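Local coordinates for protein LP04448p (PDB 4QMH) that probably binds tubulin through its TOG domains and helps drive microtubule polymerization as a member of the XMAP215 family, at residues 9-18 against 44-55. Sequence-based numbering, arbitrary orientation.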
loop_
_atom_site.group_PDB
_atom_site.type_symbol
_atom_site.label_atom_id
_atom_site.label_comp_id
_atom_site.label_asym_id
_atom_site.label_seq_id
_atom_site.Cartn_x
_atom_site.Cartn_y
_atom_site.Cartn_z
ATOM N N LEU A 9 -20.453 -17.445 -2.318
ATOM C CA LEU A 9 -21.445 -16.465 -1.876
ATOM C C LEU A 9 -22.167 -15.857 -3.070
ATOM O O LEU A 9 -21.585 -15.694 -4.151
ATOM C CB LEU A 9 -20.778 -15.360 -1.066
ATOM C CG LEU A 9 -20.430 -15.739 0.370
ATOM C CD1 LEU A 9 -19.417 -14.783 0.949
ATOM C CD2 LEU A 9 -21.719 -15.793 1.206
ATOM N N PRO A 10 -23.440 -15.491 -2.882
ATOM C CA PRO A 10 -24.129 -14.812 -3.975
ATOM C C PRO A 10 -23.566 -13.409 -4.073
ATOM O O PRO A 10 -23.557 -12.652 -3.088
ATOM C CB PRO A 10 -25.594 -14.809 -3.523
ATOM C CG PRO A 10 -25.538 -14.941 -2.037
ATOM C CD PRO A 10 -24.301 -15.717 -1.709
ATOM N N ARG A 11 -23.047 -13.082 -5.245
ATOM C CA ARG A 11 -22.397 -11.797 -5.431
ATOM C C ARG A 11 -23.008 -11.045 -6.600
ATOM O O ARG A 11 -23.227 -11.610 -7.675
ATOM C CB ARG A 11 -20.884 -11.968 -5.628
ATOM C CG ARG A 11 -20.182 -12.554 -4.405
ATOM C CD ARG A 11 -18.669 -12.726 -4.603
ATOM N NE ARG A 11 -18.072 -13.096 -3.326
ATOM C CZ ARG A 11 -17.777 -12.223 -2.365
ATOM N NH1 ARG A 11 -17.993 -10.918 -2.538
ATOM N NH2 ARG A 11 -17.271 -12.658 -1.225
ATOM N N VAL A 12 -23.289 -9.766 -6.373
ATOM C CA VAL A 12 -23.870 -8.913 -7.401
ATOM C C VAL A 12 -22.771 -8.364 -8.304
ATOM O O VAL A 12 -21.746 -7.892 -7.823
ATOM C CB VAL A 12 -24.630 -7.732 -6.761
ATOM C CG1 VAL A 12 -25.148 -6.772 -7.832
ATOM C CG2 VAL A 12 -25.772 -8.238 -5.880
ATOM N N ASP A 13 -22.986 -8.424 -9.616
ATOM C CA ASP A 13 -22.089 -7.758 -10.544
ATOM C C ASP A 13 -22.539 -6.303 -10.677
ATOM O O ASP A 13 -23.582 -6.033 -11.269
ATOM C CB ASP A 13 -22.115 -8.454 -11.908
ATOM C CG ASP A 13 -21.169 -7.818 -12.907
ATOM O OD1 ASP A 13 -20.360 -6.951 -12.509
ATOM O OD2 ASP A 13 -21.233 -8.190 -14.098
ATOM N N ILE A 14 -21.770 -5.373 -10.119
ATOM C CA ILE A 14 -22.149 -3.958 -10.195
ATOM C C ILE A 14 -21.565 -3.240 -11.410
ATOM O O ILE A 14 -21.797 -2.049 -11.599
ATOM C CB ILE A 14 -21.791 -3.165 -8.913
ATOM C CG1 ILE A 14 -20.280 -3.153 -8.680
ATOM C CG2 ILE A 14 -22.559 -3.713 -7.714
ATOM C CD1 ILE A 14 -19.843 -2.155 -7.611
ATOM N N ALA A 15 -20.806 -3.954 -12.233
ATOM C CA ALA A 15 -20.222 -3.326 -13.417
ATOM C C ALA A 15 -21.241 -2.537 -14.252
ATOM O O ALA A 15 -20.950 -1.425 -14.672
ATOM C CB ALA A 15 -19.483 -4.339 -14.278
ATOM N N PRO A 16 -22.428 -3.113 -14.507
ATOM C CA PRO A 16 -23.409 -2.368 -15.307
ATOM C C PRO A 16 -23.818 -1.027 -14.688
ATOM O O PRO A 16 -24.281 -0.147 -15.414
ATOM C CB PRO A 16 -24.610 -3.314 -15.347
ATOM C CG PRO A 16 -24.005 -4.670 -15.250
ATOM C CD PRO A 16 -22.863 -4.504 -14.277
ATOM N N GLN A 17 -23.644 -0.876 -13.376
ATOM C CA GLN A 17 -24.022 0.365 -12.691
ATOM C C GLN A 17 -22.906 1.406 -12.723
ATOM O O GLN A 17 -23.129 2.575 -12.390
ATOM C CB GLN A 17 -24.410 0.082 -11.234
ATOM C CG GLN A 17 -25.670 -0.758 -11.073
ATOM C CD GLN A 17 -26.152 -0.811 -9.630
ATOM O OE1 GLN A 17 -26.651 0.177 -9.087
ATOM N NE2 GLN A 17 -26.014 -1.969 -9.010
ATOM N N ILE A 18 -21.708 0.984 -13.115
ATOM C CA ILE A 18 -20.598 1.920 -13.259
ATOM C C ILE A 18 -20.662 2.536 -14.655
ATOM O O ILE A 18 -19.895 2.185 -15.552
ATOM C CB ILE A 18 -19.233 1.260 -13.017
ATOM C CG1 ILE A 18 -19.259 0.426 -11.732
ATOM C CG2 ILE A 18 -18.139 2.317 -12.948
ATOM C CD1 ILE A 18 -19.672 1.208 -10.506
ATOM N N ILE A 44 -24.536 2.409 -4.280
ATOM C CA ILE A 44 -24.506 1.252 -5.174
ATOM C C ILE A 44 -23.855 0.071 -4.468
ATOM O O ILE A 44 -24.383 -1.047 -4.489
ATOM C CB ILE A 44 -23.728 1.547 -6.485
ATOM C CG1 ILE A 44 -24.542 2.448 -7.416
ATOM C CG2 ILE A 44 -23.408 0.247 -7.203
ATOM C CD1 ILE A 44 -23.712 3.084 -8.511
ATOM N N ILE A 45 -22.712 0.323 -3.830
ATOM C CA ILE A 45 -22.014 -0.731 -3.103
ATOM C C ILE A 45 -22.827 -1.223 -1.899
ATOM O O ILE A 45 -22.973 -2.430 -1.695
ATOM C CB ILE A 45 -20.593 -0.288 -2.660
ATOM C CG1 ILE A 45 -19.766 0.105 -3.885
ATOM C CG2 ILE A 45 -19.925 -1.417 -1.877
ATOM C CD1 ILE A 45 -18.536 0.928 -3.558
ATOM N N SER A 46 -23.359 -0.296 -1.102
ATOM C CA SER A 46 -24.158 -0.658 0.066
ATOM C C SER A 46 -25.367 -1.516 -0.291
ATOM O O SER A 46 -25.693 -2.482 0.409
ATOM C CB SER A 46 -24.642 0.604 0.789
ATOM O OG SER A 46 -23.579 1.192 1.514
ATOM N N GLU A 47 -26.043 -1.152 -1.372
ATOM C CA GLU A 47 -27.264 -1.853 -1.767
ATOM C C GLU A 47 -26.940 -3.273 -2.236
ATOM O O GLU A 47 -27.696 -4.209 -1.970
ATOM C CB GLU A 47 -27.988 -1.077 -2.872
ATOM C CG GLU A 47 -29.232 -1.783 -3.433
ATOM C CD GLU A 47 -30.354 -1.956 -2.411
ATOM O OE1 GLU A 47 -30.224 -1.460 -1.270
ATOM O OE2 GLU A 47 -31.376 -2.591 -2.757
ATOM N N ALA A 48 -25.818 -3.439 -2.932
ATOM C CA ALA A 48 -25.399 -4.765 -3.375
ATOM C C ALA A 48 -24.883 -5.644 -2.224
ATOM O O ALA A 48 -25.131 -6.858 -2.187
ATOM C CB ALA A 48 -24.348 -4.645 -4.482
ATOM N N ARG A 49 -24.182 -5.002 -1.292
ATOM C CA ARG A 49 -23.532 -5.630 -0.133
ATOM C C ARG A 49 -22.327 -6.504 -0.491
ATOM O O ARG A 49 -21.213 -6.225 -0.053
ATOM C CB ARG A 49 -24.499 -6.398 0.771
ATOM C CG ARG A 49 -23.801 -6.885 2.039
ATOM C CD ARG A 49 -24.754 -7.584 2.986
ATOM N NE ARG A 49 -24.046 -8.121 4.137
ATOM C CZ ARG A 49 -24.583 -8.960 5.015
ATOM N NH1 ARG A 49 -25.843 -9.355 4.865
ATOM N NH2 ARG A 49 -23.861 -9.408 6.038
ATOM N N LEU A 50 -22.561 -7.565 -1.254
ATOM C CA LEU A 50 -21.468 -8.422 -1.716
ATOM C C LEU A 50 -21.420 -8.386 -3.229
ATOM O O LEU A 50 -22.442 -8.559 -3.889
ATOM C CB LEU A 50 -21.637 -9.864 -1.228
ATOM C CG LEU A 50 -21.717 -10.099 0.281
ATOM C CD1 LEU A 50 -21.793 -11.599 0.551
ATOM C CD2 LEU A 50 -20.552 -9.456 1.038
ATOM N N ILE A 51 -20.230 -8.147 -3.778
ATOM C CA ILE A 51 -20.090 -7.909 -5.216
ATOM C C ILE A 51 -19.012 -8.776 -5.868
ATOM O O ILE A 51 -18.122 -9.294 -5.198
ATOM C CB ILE A 51 -19.814 -6.412 -5.532
ATOM C CG1 ILE A 51 -18.443 -5.976 -4.990
ATOM C CG2 ILE A 51 -20.917 -5.512 -4.957
ATOM C CD1 ILE A 51 -18.114 -4.527 -5.244
ATOM N N LYS A 52 -19.117 -8.933 -7.183
ATOM C CA LYS A 52 -18.099 -9.610 -7.970
ATOM C C LYS A 52 -16.932 -8.648 -8.182
ATOM O O LYS A 52 -17.056 -7.454 -7.933
ATOM C CB LYS A 52 -18.684 -10.029 -9.323
ATOM C CG LYS A 52 -19.906 -10.910 -9.225
ATOM C CD LYS A 52 -20.196 -11.563 -10.568
ATOM C CE LYS A 52 -21.505 -12.348 -10.533
ATOM N NZ LYS A 52 -21.518 -13.390 -9.470
ATOM N N PRO A 53 -15.785 -9.163 -8.641
ATOM C CA PRO A 53 -14.618 -8.296 -8.850
ATOM C C PRO A 53 -14.724 -7.399 -10.083
ATOM O O PRO A 53 -13.912 -6.497 -10.259
ATOM C CB PRO A 53 -13.470 -9.297 -9.055
ATOM C CG PRO A 53 -13.969 -10.598 -8.538
ATOM C CD PRO A 53 -15.441 -10.590 -8.778
ATOM N N SER A 54 -15.707 -7.659 -10.936
ATOM C CA SER A 54 -15.886 -6.892 -12.165
ATOM C C SER A 54 -16.566 -5.555 -11.878
ATOM O O SER A 54 -17.758 -5.510 -11.548
ATOM C CB SER A 54 -16.718 -7.704 -13.162
ATOM O OG SER A 54 -17.885 -8.238 -12.554
ATOM N N ILE A 55 -15.815 -4.465 -12.000
ATOM C CA ILE A 55 -16.364 -3.145 -11.695
ATOM C C ILE A 55 -16.149 -2.149 -12.831
ATOM O O ILE A 55 -16.033 -0.945 -12.610
ATOM C CB ILE A 55 -15.808 -2.602 -10.346
ATOM C CG1 ILE A 55 -14.272 -2.630 -10.335
ATOM C CG2 ILE A 55 -16.385 -3.411 -9.183
ATOM C CD1 ILE A 55 -13.651 -2.047 -9.069
HETATM O O HOH W 1 -24.924 -10.257 -3.046
HETATM O O HOH W 2 -22.952 -14.943 -7.596
HETATM O O HOH W 3 -19.163 -6.409 -9.341
HETATM O O HOH W 4 -26.487 -1.936 -6.135
#
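A single parallel beta bridge, Val12 to Ile51, ties the N-terminal arm of this helical-repeat TOG domain to the loop leaving helix 31-48. Val12 N donates to Leu50 O at a nearly straight 170°, and Lys52 N returns a bond to Val12 O (2.9 Å). The Lys52 chain bends at its last torsion (chi4 -57°), which brings NZ to Arg11 O at 3.1 Å. The extended Arg11 side chain passes along the Ile51 carbonyl; NH1 donates to Ile51 O, which lies at the edge of the guanidinium and near its plane (3.1 Å), while NH2 forms a salt bridge with Asp7. Beyond the bridge, Ile14 turns inward: CG2 packs on Ile51 CG2 at 3.7 Å and also meets the methyl of Ala48, while CG1 lies beside Ile55 CG2. Gln17 and Ile44 run past each other, the amide OE1 lying 3.5 Å from Ile44 CG1, and water 4 links Gln17 NE2 to Ile44 O. Asp13 closes an Asx turn, OD1 accepting from Ala15 N and Ser54 OG; an alanine here would probably leave both donors without this acceptor and free the Ser54 hydroxyl to turn. The two donors approach OD1 from opposite faces of the carboxylate, Ser54 OG at 2.8 Å and Ala15 N at 3.0 Å.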